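Local coordinates for putative oxidoreductase (Bacteroides fragilis NCTC 9343, PDB 3EOF) that binds flavin mononucleotide and, as a member of the nitroreductase family, probably catalyses flavin-dependent oxidation and reduction reactions, at the interface of chains A and B. Coordinates in Å, arbitrary orientation; residue numbers count along the deposited sequence, not the author numbering. Chains: chain A/B, Putative oxidoreductase.

Contact 1: the interface of chains A and B. Residues chain A 111, 130; chain B 108, 111-112.
A:Leu111 and B:Leu111 meet methyl to methyl where the long helices 100-123 of two nitroreductase-fold chains pack together. Members of this family are typically homodimers with such a helix in the dimer core. The contact between the two copies of residue 111 is aliphatic, with CD1 of A:Leu111 3.5 Å from CD1 of B:Leu111. The two side chains cross at about a right angle. In A:Leu111, CG stands opposite the carbonyl carbon (chi1 -74°), and both methyls reach B:Met108. CD1 is 3.6 Å and CD2 4.1 Å from CG of this selenomethionine, B:Met108. CD2 also meets CD1 of B:Leu112, 4.0 Å away. B:Met108 touches this leucine through CG; its chain bends further out, at chi3.

The second kind of contact is aliphatic against aromatic. A:Tyr130, on strand 127-131, reaches B:Leu112 from the opposite direction. CD2 of B:Leu112 lies over one face of the tyrosine ring, towards its rim, and is 3.8 Å from CZ. CG of the same leucine is 3.7 Å from the phenolic oxygen OH of A:Tyr130. A:Tyr130 and B:Leu112 both belong to FMN pockets, so this packing borders the flavin sites. CD1 of B:Leu112 lies 3.8 Å from the same OH of A:Tyr130.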
# COMPACT_ATOMS: atom_id res chain seq x y z
N LEU A 111 -1.46 0.88 3.84
CA LEU A 111 -0.31 0.21 3.29
C LEU A 111 0.87 1.19 3.26
O LEU A 111 1.99 0.78 3.46
CB LEU A 111 -0.59 -0.34 1.92
CG LEU A 111 -1.47 -1.60 2.02
CD1 LEU A 111 -2.15 -1.87 0.69
CD2 LEU A 111 -0.63 -2.72 2.45
N TYR A 130 6.08 -9.31 6.50
CA TYR A 130 4.67 -9.10 6.28
C TYR A 130 4.04 -10.47 6.26
O TYR A 130 4.68 -11.41 5.82
CB TYR A 130 4.43 -8.45 4.94
CG TYR A 130 4.69 -6.93 4.86
CD1 TYR A 130 3.68 -6.03 5.10
CD2 TYR A 130 5.90 -6.43 4.47
CE1 TYR A 130 3.86 -4.66 4.96
CE2 TYR A 130 6.10 -5.04 4.35
CZ TYR A 130 5.03 -4.17 4.60
OH TYR A 130 5.13 -2.78 4.52
N MSE B 108 -1.15 -4.29 -3.10
CA MSE B 108 -0.32 -4.19 -1.88
C MSE B 108 1.16 -4.15 -2.24
O MSE B 108 1.86 -3.23 -1.84
CB MSE B 108 -0.64 -5.37 -0.95
CG MSE B 108 -2.02 -5.28 -0.41
SE MSE B 108 -2.32 -6.53 1.09
CE MSE B 108 -2.21 -8.28 0.15
N LEU B 111 1.78 -0.67 -3.73
CA LEU B 111 1.80 0.42 -2.74
C LEU B 111 3.07 0.46 -1.89
O LEU B 111 3.64 1.54 -1.59
CB LEU B 111 0.53 0.36 -1.92
CG LEU B 111 -0.71 0.73 -2.75
CD1 LEU B 111 -2.01 0.08 -2.27
CD2 LEU B 111 -0.87 2.22 -2.80
N LEU B 112 3.55 -0.73 -1.55
CA LEU B 112 4.81 -0.91 -0.79
C LEU B 112 5.93 -0.31 -1.57
O LEU B 112 6.77 0.39 -1.02
CB LEU B 112 5.07 -2.40 -0.48
CG LEU B 112 4.51 -3.00 0.83
CD1 LEU B 112 3.14 -2.48 1.28
CD2 LEU B 112 4.57 -4.59 0.82

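Contact 2: the interface of chains A and B. Residues chain A 38-39, 41, 84, 97; chain B 220, 224-225.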
# COMPACT_ATOMS: atom_id res chain seq x y z
N MSE A 38 -4.88 10.29 2.48
CA MSE A 38 -5.92 10.94 1.69
C MSE A 38 -6.67 11.91 2.53
O MSE A 38 -7.25 11.52 3.56
CB MSE A 38 -6.92 9.94 1.15
CG MSE A 38 -7.91 10.57 0.22
SE MSE A 38 -9.20 9.17 -0.30
CE MSE A 38 -10.59 9.62 0.96
N GLY A 39 -6.69 13.15 2.06
CA GLY A 39 -7.33 14.26 2.75
C GLY A 39 -6.79 14.55 4.13
O GLY A 39 -7.38 15.33 4.86
N MSE A 41 -6.70 12.44 6.37
CA MSE A 41 -7.70 11.78 7.19
C MSE A 41 -7.21 10.66 8.06
O MSE A 41 -7.84 10.36 9.04
CB MSE A 41 -8.79 11.24 6.29
CG MSE A 41 -9.52 12.32 5.53
SE MSE A 41 -10.55 11.59 4.10
CE MSE A 41 -12.18 11.14 5.01
N PHE A 84 -13.19 7.98 11.42
CA PHE A 84 -13.69 9.16 10.72
C PHE A 84 -15.22 9.25 10.72
O PHE A 84 -15.76 10.31 10.90
CB PHE A 84 -13.20 9.22 9.27
CG PHE A 84 -13.44 10.55 8.64
CD1 PHE A 84 -12.71 11.65 9.07
CD2 PHE A 84 -14.43 10.72 7.68
CE1 PHE A 84 -12.93 12.93 8.54
CE2 PHE A 84 -14.66 11.97 7.14
CZ PHE A 84 -13.91 13.09 7.58
N TYR A 97 -19.01 6.27 3.33
CA TYR A 97 -17.78 5.50 3.17
C TYR A 97 -17.92 3.99 3.29
O TYR A 97 -16.94 3.28 3.27
CB TYR A 97 -16.75 6.05 4.14
CG TYR A 97 -16.61 7.58 3.99
CD1 TYR A 97 -16.08 8.13 2.83
CD2 TYR A 97 -16.98 8.45 5.01
CE1 TYR A 97 -15.93 9.53 2.68
CE2 TYR A 97 -16.84 9.87 4.88
CZ TYR A 97 -16.35 10.39 3.70
OH TYR A 97 -16.19 11.76 3.55
N PHE B 220 -15.63 17.19 4.10
CA PHE B 220 -15.26 15.91 3.54
C PHE B 220 -16.47 15.14 3.03
O PHE B 220 -16.41 14.53 1.96
CB PHE B 220 -14.48 15.08 4.57
CG PHE B 220 -13.11 15.62 4.85
CD1 PHE B 220 -12.03 15.21 4.12
CD2 PHE B 220 -12.93 16.60 5.83
CE1 PHE B 220 -10.78 15.71 4.39
CE2 PHE B 220 -11.69 17.11 6.09
CZ PHE B 220 -10.60 16.66 5.37
N ARG B 224 -15.65 17.09 -0.57
CA ARG B 224 -14.47 16.34 -1.04
C ARG B 224 -14.71 14.89 -1.42
O ARG B 224 -14.39 14.47 -2.53
CB ARG B 224 -13.36 16.37 0.01
CG ARG B 224 -12.75 17.75 0.26
CD ARG B 224 -11.71 18.17 -0.78
NE ARG B 224 -10.51 17.29 -0.76
CZ ARG B 224 -9.42 17.46 -0.01
NH1 ARG B 224 -9.31 18.48 0.84
NH2 ARG B 224 -8.41 16.59 -0.10
N TYR B 225 -15.25 14.12 -0.49
CA TYR B 225 -15.46 12.70 -0.69
C TYR B 225 -16.89 12.34 -0.33
O TYR B 225 -17.18 11.76 0.76
CB TYR B 225 -14.46 11.91 0.19
CG TYR B 225 -13.04 12.36 0.01
CD1 TYR B 225 -12.31 12.03 -1.13
CD2 TYR B 225 -12.43 13.14 0.97
CE1 TYR B 225 -11.01 12.47 -1.28
CE2 TYR B 225 -11.15 13.55 0.83
CZ TYR B 225 -10.44 13.23 -0.29
OH TYR B 225 -9.15 13.69 -0.39
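A chi1 of -174° places CG of the selenomethionine A:Met38 opposite its backbone N and sends the chain along B:Tyr225. A bend at chi3 (98°) then turns methyl CE over the ring centre. CE lies 3.6 Å from the ring centroid, a CH-pi contact. Nearer the backbone, CG of A:Met38 is 3.4 Å from the phenolic oxygen OH of B:Tyr225.

A second selenomethionine, A:Met41, runs antiparallel alongside B:Phe220 and B:Tyr225. Its CG is 3.8 Å from CE1 of B:Phe220. Its selenium SE lies 3.9 Å from CE2 of B:Tyr225, bridging the two aromatic residues. Within chain A, its CE rests on one face of A:Phe84. A:Phe84 and B:Phe220 meet edge to face, with their planes 76° apart. The CZ edge of A:Phe84 points at B:Phe220, and CZ comes 3.7 Å from its CB.

A polar contact lies beside this packing. The phenolic OH of A:Tyr97 may donate a hydrogen bond to the backbone O of B:Tyr225, at 3.0 Å. That oxygen sits off the ring plane, an oblique approach. The backbone O of B:Phe220 is 3.2 Å from the same OH of A:Tyr97. CB of B:Tyr225 sits in plane at the edge of the A:Tyr97 ring.

The patch probably helps to hold the end of helix 216-224 and B:Tyr225 on the partner chain. A:Met38 and A:Gly39 also line an FMN pocket, so the contact probably helps to shape the wall of the flavin site.

Contact 3: the interface of chains A and B. Residues chain A 33, 42, 44-46; chain B 174, 177-178.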
# COMPACT_ATOMS: atom_id res chain seq x y z
N PHE A 33 3.12 7.38 10.76
CA PHE A 33 1.84 8.03 10.51
C PHE A 33 2.00 9.35 9.77
O PHE A 33 1.02 9.91 9.32
CB PHE A 33 1.00 8.23 11.78
CG PHE A 33 0.74 6.98 12.59
CD1 PHE A 33 0.74 5.73 12.01
CD2 PHE A 33 0.46 7.08 13.95
CE1 PHE A 33 0.47 4.59 12.77
CE2 PHE A 33 0.22 5.97 14.69
CZ PHE A 33 0.23 4.71 14.10
N GLN A 42 -6.09 10.03 7.68
CA GLN A 42 -5.51 8.90 8.40
C GLN A 42 -6.51 7.79 8.52
O GLN A 42 -7.01 7.51 9.59
CB GLN A 42 -5.00 9.29 9.79
CG GLN A 42 -3.97 10.35 9.73
CD GLN A 42 -3.34 10.60 11.05
OE1 GLN A 42 -3.70 11.57 11.73
NE2 GLN A 42 -2.38 9.75 11.44
N TYR A 44 -6.70 4.56 8.96
CA TYR A 44 -6.12 3.34 9.46
C TYR A 44 -6.06 3.33 10.96
O TYR A 44 -6.15 4.37 11.63
CB TYR A 44 -4.67 3.21 8.94
CG TYR A 44 -3.83 4.48 9.06
CD1 TYR A 44 -3.20 4.81 10.24
CD2 TYR A 44 -3.71 5.37 8.00
CE1 TYR A 44 -2.46 5.97 10.36
CE2 TYR A 44 -2.98 6.57 8.13
CZ TYR A 44 -2.34 6.83 9.32
OH TYR A 44 -1.58 7.96 9.48
N SER A 45 -5.93 2.12 11.48
CA SER A 45 -5.67 1.88 12.88
C SER A 45 -4.65 0.77 12.85
O SER A 45 -4.58 0.02 11.90
CB SER A 45 -6.92 1.42 13.62
OG SER A 45 -7.76 2.53 13.86
N VAL A 46 -3.88 0.70 13.91
CA VAL A 46 -2.86 -0.31 14.09
C VAL A 46 -3.14 -1.01 15.41
O VAL A 46 -3.10 -0.38 16.51
CB VAL A 46 -1.43 0.32 14.16
CG1 VAL A 46 -0.34 -0.81 14.24
CG2 VAL A 46 -1.18 1.29 12.97
N ILE B 174 -1.34 9.86 18.56
CA ILE B 174 -1.20 8.42 18.24
C ILE B 174 -2.07 7.49 19.04
O ILE B 174 -2.33 6.34 18.65
CB ILE B 174 0.26 7.97 18.26
CG1 ILE B 174 0.87 8.04 19.67
CG2 ILE B 174 1.05 8.82 17.23
CD1 ILE B 174 2.21 7.33 19.74
N ILE B 177 -4.87 6.26 17.01
CA ILE B 177 -4.57 5.34 15.90
C ILE B 177 -4.13 3.98 16.37
O ILE B 177 -4.44 2.99 15.75
CB ILE B 177 -3.41 5.92 15.03
CG1 ILE B 177 -3.69 7.37 14.57
CG2 ILE B 177 -3.13 5.01 13.86
CD1 ILE B 177 -4.91 7.51 13.66
N ILE B 178 -3.37 3.93 17.46
CA ILE B 178 -2.84 2.69 18.01
C ILE B 178 -3.82 2.13 19.04
O ILE B 178 -4.31 2.87 19.90
CB ILE B 178 -1.46 2.93 18.69
CG1 ILE B 178 -0.48 3.51 17.67
CG2 ILE B 178 -0.94 1.64 19.36
CD1 ILE B 178 0.84 4.08 18.24
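Strand 44-49 of chain A, with loop residues A:Phe33 and A:Gln42, meets 3-10 helix 174-176, the loop residue B:Ile177 and the start of strand 178-180 of chain B. A:Val46 and B:Ile178 form a parallel beta bridge, so strands pair across the chains. This probably adds a short strand of one subunit to the sheet of the other. The backbone N of A:Val46 donates a hydrogen bond to the O of B:Ile177, at 3.0 Å. The bond is nearly straight, 167° at the hydrogen, but the N-H approaches tilted 26° from the carbonyl plane.

The side chain of B:Ile177 packs against A:Phe33 and A:Tyr44. Its CG2 lies over one face of A:Phe33, 3.7 Å from the ring centroid in a CH-pi contact. The same methyl is 3.6 Å from CD1 of A:Tyr44. The first torsion separates the two branches of B:Ile177: CG2 is opposite the backbone N, while CG1 is opposite the carbonyl carbon (chi1 -53°). The CG1 branch carries CD1 towards the backbone O of A:Tyr44 and the amide of A:Gln42.

Two more isoleucines meet A:Phe33. CG1 of B:Ile178 approaches in plane at the ring edge, 3.8 Å from CZ. CG2 of B:Ile174 is 3.8 Å from CD2 of the same ring.

Within chain A, A:Gln42 probably steadies A:Tyr44. Its amide NE2 donates to the phenolic OH of A:Tyr44 at 2.8 Å, with the oxygen close to the amide plane.

The C-alpha centres of contact 1 and contact 2 are about 21 Å apart. Contact 3 lies about 16 Å from contact 1 and about 15 Å from contact 2. The three share no residue. On chain A, contacts 2 and 3 are linked through the short segment that joins 3-10 helix 38-40 to strand 44-49. Contact 1 lies at the helix 100-123 pair and strand 127-131, while contacts 2 and 3 bring later segments of chain B against chain A. Each contact recurs with the chains exchanged. Together they suggest an extensively interlocked dimer, as is typical of this family, with FMN-pocket residues on the interface.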